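Local coordinates for putative regulatory protein SCO4313 (Streptomyces coelicolor, PDB 2OI8), which probably acts as a TetR-family transcription factor, binding regulatory DNA through a predicted helix-turn-helix motif, at residues S188-G193 and F200-L205; H24-I29 and Y107-G112. All blocks are in the same frame, centred on the assembly; numbering follows the deposited sequence.

Contact 1: residues S188-G193 and F200-L205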
loop_
_atom_site.group_PDB
_atom_site.type_symbol
_atom_site.label_atom_id
_atom_site.label_comp_id
_atom_site.label_asym_id
_atom_site.label_seq_id
_atom_site.Cartn_x
_atom_site.Cartn_y
_atom_site.Cartn_z
ATOM N N SER A 188 4.574 -2.805 2.664
ATOM C CA SER A 188 4.107 -1.506 2.224
ATOM C C SER A 188 3.942 -0.544 3.381
ATOM O O SER A 188 4.103 0.658 3.216
ATOM C CB SER A 188 2.850 -1.635 1.398
ATOM O OG SER A 188 1.959 -2.468 2.068
ATOM N N LEU A 189 3.678 -1.057 4.576
ATOM C CA LEU A 189 3.685 -0.177 5.750
ATOM C C LEU A 189 5.048 0.364 6.001
ATOM O O LEU A 189 5.170 1.529 6.311
ATOM C CB LEU A 189 3.151 -0.846 7.018
ATOM C CG LEU A 189 1.632 -1.024 7.093
ATOM C CD1 LEU A 189 1.308 -1.731 8.391
ATOM C CD2 LEU A 189 0.899 0.323 7.024
ATOM N N GLU A 190 6.088 -0.455 5.858
ATOM C CA GLU A 190 7.441 0.090 6.024
ATOM C C GLU A 190 7.855 1.026 4.900
ATOM O O GLU A 190 8.284 2.150 5.176
ATOM C CB GLU A 190 8.515 -0.954 6.367
ATOM C CG GLU A 190 8.702 -2.129 5.455
ATOM C CD GLU A 190 9.403 -3.305 6.178
ATOM O OE1 GLU A 190 10.306 -3.064 7.024
ATOM O OE2 GLU A 190 9.055 -4.481 5.898
ATOM N N LEU A 191 7.658 0.595 3.651
ATOM C CA LEU A 191 7.880 1.445 2.459
ATOM C C LEU A 191 7.020 2.728 2.398
ATOM O O LEU A 191 7.419 3.719 1.784
ATOM C CB LEU A 191 7.671 0.622 1.184
ATOM C CG LEU A 191 8.727 -0.466 0.903
ATOM C CD1 LEU A 191 8.469 -1.174 -0.449
ATOM C CD2 LEU A 191 10.117 0.163 0.884
ATOM N N ALA A 192 5.834 2.701 3.010
ATOM C CA ALA A 192 4.962 3.869 3.075
ATOM C C ALA A 192 5.362 4.807 4.212
ATOM O O ALA A 192 4.705 5.806 4.428
ATOM C CB ALA A 192 3.489 3.426 3.239
ATOM N N GLY A 193 6.409 4.466 4.960
ATOM C CA GLY A 193 6.942 5.332 6.006
ATOM C C GLY A 193 6.230 5.248 7.352
ATOM O O GLY A 193 6.401 6.142 8.193
ATOM N N PHE A 200 11.092 0.417 16.634
ATOM C CA PHE A 200 11.370 -1.011 16.610
ATOM C C PHE A 200 11.926 -1.392 15.236
ATOM O O PHE A 200 12.005 -0.552 14.331
ATOM C CB PHE A 200 10.137 -1.845 16.992
ATOM C CG PHE A 200 9.021 -1.808 15.977
ATOM C CD1 PHE A 200 9.013 -2.681 14.888
ATOM C CD2 PHE A 200 7.959 -0.928 16.127
ATOM C CE1 PHE A 200 7.980 -2.648 13.958
ATOM C CE2 PHE A 200 6.921 -0.896 15.201
ATOM C CZ PHE A 200 6.932 -1.753 14.123
ATOM N N ASP A 201 12.311 -2.658 15.100
ATOM C CA ASP A 201 12.958 -3.147 13.913
ATOM C C ASP A 201 11.936 -3.932 13.124
ATOM O O ASP A 201 11.711 -5.125 13.366
ATOM C CB ASP A 201 14.145 -4.011 14.305
ATOM C CG ASP A 201 14.989 -4.436 13.127
ATOM O OD1 ASP A 201 14.666 -4.113 11.969
ATOM O OD2 ASP A 201 15.996 -5.123 13.369
ATOM N N SER A 202 11.308 -3.235 12.176
ATOM C CA SER A 202 10.276 -3.801 11.307
ATOM C C SER A 202 10.723 -5.074 10.574
ATOM O O SER A 202 9.892 -5.925 10.285
ATOM C CB SER A 202 9.798 -2.755 10.297
ATOM O OG SER A 202 10.786 -2.517 9.305
ATOM N N ALA A 203 12.019 -5.205 10.287
ATOM C CA ALA A 203 12.555 -6.445 9.730
ATOM C C ALA A 203 12.272 -7.644 10.654
ATOM O O ALA A 203 12.063 -8.767 10.183
ATOM C CB ALA A 203 14.043 -6.310 9.471
ATOM N N LEU A 204 12.257 -7.395 11.961
ATOM C CA LEU A 204 11.989 -8.452 12.949
ATOM C C LEU A 204 10.502 -8.735 12.985
ATOM O O LEU A 204 10.103 -9.901 13.022
ATOM C CB LEU A 204 12.512 -8.085 14.345
ATOM C CG LEU A 204 13.954 -8.423 14.758
ATOM C CD1 LEU A 204 14.955 -8.440 13.603
ATOM C CD2 LEU A 204 14.438 -7.484 15.875
ATOM N N LEU A 205 9.696 -7.666 12.947
ATOM C CA LEU A 205 8.251 -7.799 12.691
ATOM C C LEU A 205 7.962 -8.704 11.480
ATOM O O LEU A 205 7.158 -9.634 11.573
ATOM C CB LEU A 205 7.559 -6.438 12.534
ATOM C CG LEU A 205 6.112 -6.546 12.025
ATOM C CD1 LEU A 205 5.195 -7.371 12.939
ATOM C CD2 LEU A 205 5.503 -5.179 11.737
#

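Contact 2: residues H24-I29 and Y107-G112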
loop_
_atom_site.group_PDB
_atom_site.type_symbol
_atom_site.label_atom_id
_atom_site.label_comp_id
_atom_site.label_asym_id
_atom_site.label_seq_id
_atom_site.Cartn_x
_atom_site.Cartn_y
_atom_site.Cartn_z
ATOM N N HIS A 24 13.812 6.828 -18.374
ATOM C CA HIS A 24 13.423 8.201 -18.026
ATOM C C HIS A 24 12.054 8.279 -17.393
ATOM O O HIS A 24 11.807 9.164 -16.570
ATOM C CB HIS A 24 13.523 9.153 -19.216
ATOM C CG HIS A 24 14.911 9.255 -19.752
ATOM N ND1 HIS A 24 15.958 9.732 -18.994
ATOM C CD2 HIS A 24 15.441 8.881 -20.940
ATOM C CE1 HIS A 24 17.072 9.668 -19.702
ATOM N NE2 HIS A 24 16.785 9.158 -20.886
ATOM N N ALA A 25 11.181 7.345 -17.760
ATOM C CA ALA A 25 9.828 7.280 -17.206
ATOM C C ALA A 25 9.872 7.019 -15.696
ATOM O O ALA A 25 9.127 7.631 -14.945
ATOM C CB ALA A 25 8.996 6.227 -17.921
ATOM N N TRP A 26 10.765 6.144 -15.243
ATOM C CA TRP A 26 10.932 5.970 -13.813
ATOM C C TRP A 26 11.357 7.287 -13.148
ATOM O O TRP A 26 10.774 7.657 -12.124
ATOM C CB TRP A 26 11.875 4.808 -13.484
ATOM C CG TRP A 26 11.271 3.472 -13.853
ATOM C CD1 TRP A 26 11.586 2.687 -14.944
ATOM C CD2 TRP A 26 10.221 2.772 -13.151
ATOM N NE1 TRP A 26 10.804 1.541 -14.948
ATOM C CE2 TRP A 26 9.964 1.570 -13.866
ATOM C CE3 TRP A 26 9.485 3.037 -11.982
ATOM C CZ2 TRP A 26 9.003 0.652 -13.456
ATOM C CZ3 TRP A 26 8.531 2.122 -11.584
ATOM C CH2 TRP A 26 8.303 0.944 -12.315
ATOM N N GLU A 27 12.320 8.006 -13.742
ATOM C CA GLU A 27 12.793 9.296 -13.190
ATOM C C GLU A 27 11.607 10.227 -12.930
ATOM O O GLU A 27 11.428 10.717 -11.801
ATOM C CB GLU A 27 13.814 9.994 -14.107
ATOM C CG GLU A 27 15.224 9.431 -14.059
ATOM C CD GLU A 27 16.167 10.006 -15.159
ATOM O OE1 GLU A 27 15.725 10.364 -16.293
ATOM O OE2 GLU A 27 17.376 10.086 -14.877
ATOM N N GLN A 28 10.793 10.444 -13.973
ATOM C CA GLN A 28 9.573 11.263 -13.872
ATOM C C GLN A 28 8.595 10.738 -12.835
ATOM O O GLN A 28 7.925 11.525 -12.168
ATOM C CB GLN A 28 8.850 11.370 -15.214
ATOM C CG GLN A 28 9.477 12.308 -16.217
ATOM C CD GLN A 28 8.544 12.612 -17.371
ATOM O OE1 GLN A 28 8.962 12.679 -18.529
ATOM N NE2 GLN A 28 7.266 12.789 -17.058
ATOM N N ILE A 29 8.480 9.415 -12.730
ATOM C CA ILE A 29 7.614 8.806 -11.714
ATOM C C ILE A 29 8.214 9.140 -10.352
ATOM O O ILE A 29 7.546 9.726 -9.498
ATOM C CB ILE A 29 7.471 7.265 -11.888
ATOM C CG1 ILE A 29 6.733 6.962 -13.192
ATOM C CG2 ILE A 29 6.751 6.623 -10.675
ATOM C CD1 ILE A 29 6.354 5.485 -13.302
ATOM N N TYR A 107 7.696 -1.212 -6.507
ATOM C CA TYR A 107 6.728 -1.865 -5.638
ATOM C C TYR A 107 5.394 -1.113 -5.692
ATOM O O TYR A 107 4.319 -1.721 -5.847
ATOM C CB TYR A 107 7.271 -1.930 -4.188
ATOM C CG TYR A 107 6.308 -2.548 -3.169
ATOM C CD1 TYR A 107 5.403 -1.743 -2.476
ATOM C CD2 TYR A 107 6.316 -3.939 -2.893
ATOM C CE1 TYR A 107 4.494 -2.290 -1.530
ATOM C CE2 TYR A 107 5.414 -4.509 -1.935
ATOM C CZ TYR A 107 4.510 -3.673 -1.277
ATOM O OH TYR A 107 3.613 -4.174 -0.343
ATOM N N PHE A 108 5.473 0.210 -5.595
ATOM C CA PHE A 108 4.278 1.024 -5.476
ATOM C C PHE A 108 3.518 1.221 -6.766
ATOM O O PHE A 108 2.329 1.500 -6.738
ATOM C CB PHE A 108 4.604 2.371 -4.863
ATOM C CG PHE A 108 4.815 2.317 -3.366
ATOM C CD1 PHE A 108 3.846 1.738 -2.534
ATOM C CD2 PHE A 108 5.964 2.879 -2.785
ATOM C CE1 PHE A 108 4.033 1.704 -1.114
ATOM C CE2 PHE A 108 6.154 2.869 -1.392
ATOM C CZ PHE A 108 5.194 2.278 -0.552
ATOM N N LEU A 109 4.193 1.063 -7.899
ATOM C CA LEU A 109 3.489 1.107 -9.164
ATOM C C LEU A 109 2.478 -0.078 -9.226
ATOM O O LEU A 109 1.377 0.060 -9.746
ATOM C CB LEU A 109 4.505 1.109 -10.316
ATOM C CG LEU A 109 3.968 1.342 -11.739
ATOM C CD1 LEU A 109 3.562 2.809 -12.042
ATOM C CD2 LEU A 109 4.962 0.834 -12.760
ATOM N N ILE A 110 2.844 -1.232 -8.667
ATOM C CA ILE A 110 1.910 -2.359 -8.552
ATOM C C ILE A 110 1.022 -2.221 -7.299
ATOM O O ILE A 110 -0.198 -2.310 -7.384
ATOM C CB ILE A 110 2.656 -3.751 -8.420
ATOM C CG1 ILE A 110 3.563 -4.025 -9.608
ATOM C CG2 ILE A 110 1.629 -4.907 -8.184
ATOM C CD1 ILE A 110 2.881 -3.538 -10.874
ATOM N N PHE A 111 1.645 -2.049 -6.130
ATOM C CA PHE A 111 0.934 -2.244 -4.866
ATOM C C PHE A 111 0.449 -0.978 -4.180
ATOM O O PHE A 111 -0.200 -1.046 -3.152
ATOM C CB PHE A 111 1.767 -3.110 -3.916
ATOM C CG PHE A 111 2.031 -4.503 -4.449
ATOM C CD1 PHE A 111 1.039 -5.488 -4.402
ATOM C CD2 PHE A 111 3.259 -4.829 -5.026
ATOM C CE1 PHE A 111 1.275 -6.810 -4.897
ATOM C CE2 PHE A 111 3.510 -6.135 -5.528
ATOM C CZ PHE A 111 2.510 -7.123 -5.465
ATOM N N GLY A 112 0.752 0.170 -4.764
ATOM C CA GLY A 112 0.493 1.436 -4.137
ATOM C C GLY A 112 -0.692 2.138 -4.761
ATOM O O GLY A 112 -1.649 1.507 -5.237
#

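Contact 1: residues S188-G193 and F200-L205
The carboxylate end of Glu190 meets the hydroxymethyl group of Ser202, OE1 lying 3.3 Å from Ser202 CB and closer still to the hydroxyl. Ser202 OG donates a hydrogen bond to Glu190 OE1; the modelled separation of 2.4 Å is implausibly short, so the exact placement of the two oxygens is doubtful. Both CB atoms point across the gap, at the nearest pair of CA atoms, Glu190 CA and Ser202 CA, 7.1 Å apart. CG of Glu190 sits between its backbone N and carbonyl carbon (chi1 56°), and the extended chain beyond carries the carboxylate to the serine. The other oxygen, OE2, forms a salt bridge with Arg97 of helix 89-102, so each carboxylate oxygen has a partner, the serine one with doubtful geometry. Phe195, from the connecting loop, packs against both Glu190 and Ser202.

Each helix end is capped in its own way. Gly193, with positive phi (83°), closes helix 170-191 in a Schellman motif, its N bonded to Glu190 O at 3.0 Å. Asp201 N-caps helix 202-213 through a weak bond from Ala203 N to Asp201 OD1 (3.3 Å). Two consecutive helices are thus joined by a short loop and bridged by one polar pair, within the all-helical C-terminal domain of a TetR-family protein.

Contact 2: residues H24-I29 and Y107-G112
The outer corner of the Trp26 indole meets one methyl of Leu109: CD2 lies 3.4 Å from Trp26 CH2 and 4.0 Å from Trp26 CZ3, approaching the ring obliquely. Among the other flat groups, the Tyr107 ring takes Phe111 CD2 on one face, 3.7 Å above its plane and offset toward the rim, with Phe108 CD1 at its edge. Ile110 CG2 stands over the centre of one face of the Phe111 ring. The imidazole of His24 is met at its edge: ND1 donates to Glu27 OE1 at 2.8 Å, the N-H to acceptor angle being 169° and the acceptor nearly in the ring plane. This bond uses the syn side of the carboxylate but enters 34° out of its plane.

Leu109 divides its two methyls between two partners. CG anti to the backbone N (chi1 -172°) sends the branch point across the gap; from there CD2 meets the indole and CD1 lies 4.1 Å from Ile29 CD1. In both pairs the side chains cross at about a right angle. Because these contacts join helix 14-32, which packs on helix 39-45 of the predicted helix-turn-helix, to helix 104-111 of the TetR-type C-terminal domain, they form part of the interdomain seam. In the tetracycline repressor the corresponding seam helps pass ligand-induced movement to the DNA-binding domains; a similar role here would be an inference from the family.

Trp26 also packs on Leu67 of helix 60-84, and Ile110 reaches Ala71 and Tyr72 of that same helix, so helix 60-84 lies against both helices. Elsewhere on helix 104-111, Tyr107 OH is hydrogen-bonded to His184 ND1, and Phe111 packs on Leu189 of the second subunit.

Contact 1 is a surface contact, its centre about 18 Å from the chain centre, whereas contact 2 is partly buried, its centre about 11 Å from the chain centre; the two contact centres are about 20 Å apart. Chemistry follows position: a hydrogen-bonded carboxylate and hydroxyl carry 188-193/200-205, while 24-29/107-112 meets entirely through hydrocarbon and indole carbons, with no hydrogen bond across it. They share no helix, yet helix 170-191 rests on helix 104-111, bringing Leu191 CB within 3.4 Å of Phe108 CZ. Contact 1 joins consecutive helices of the C-terminal domain, whereas contact 2 links segments far apart in sequence from two family regions. Both also touch the second subunit.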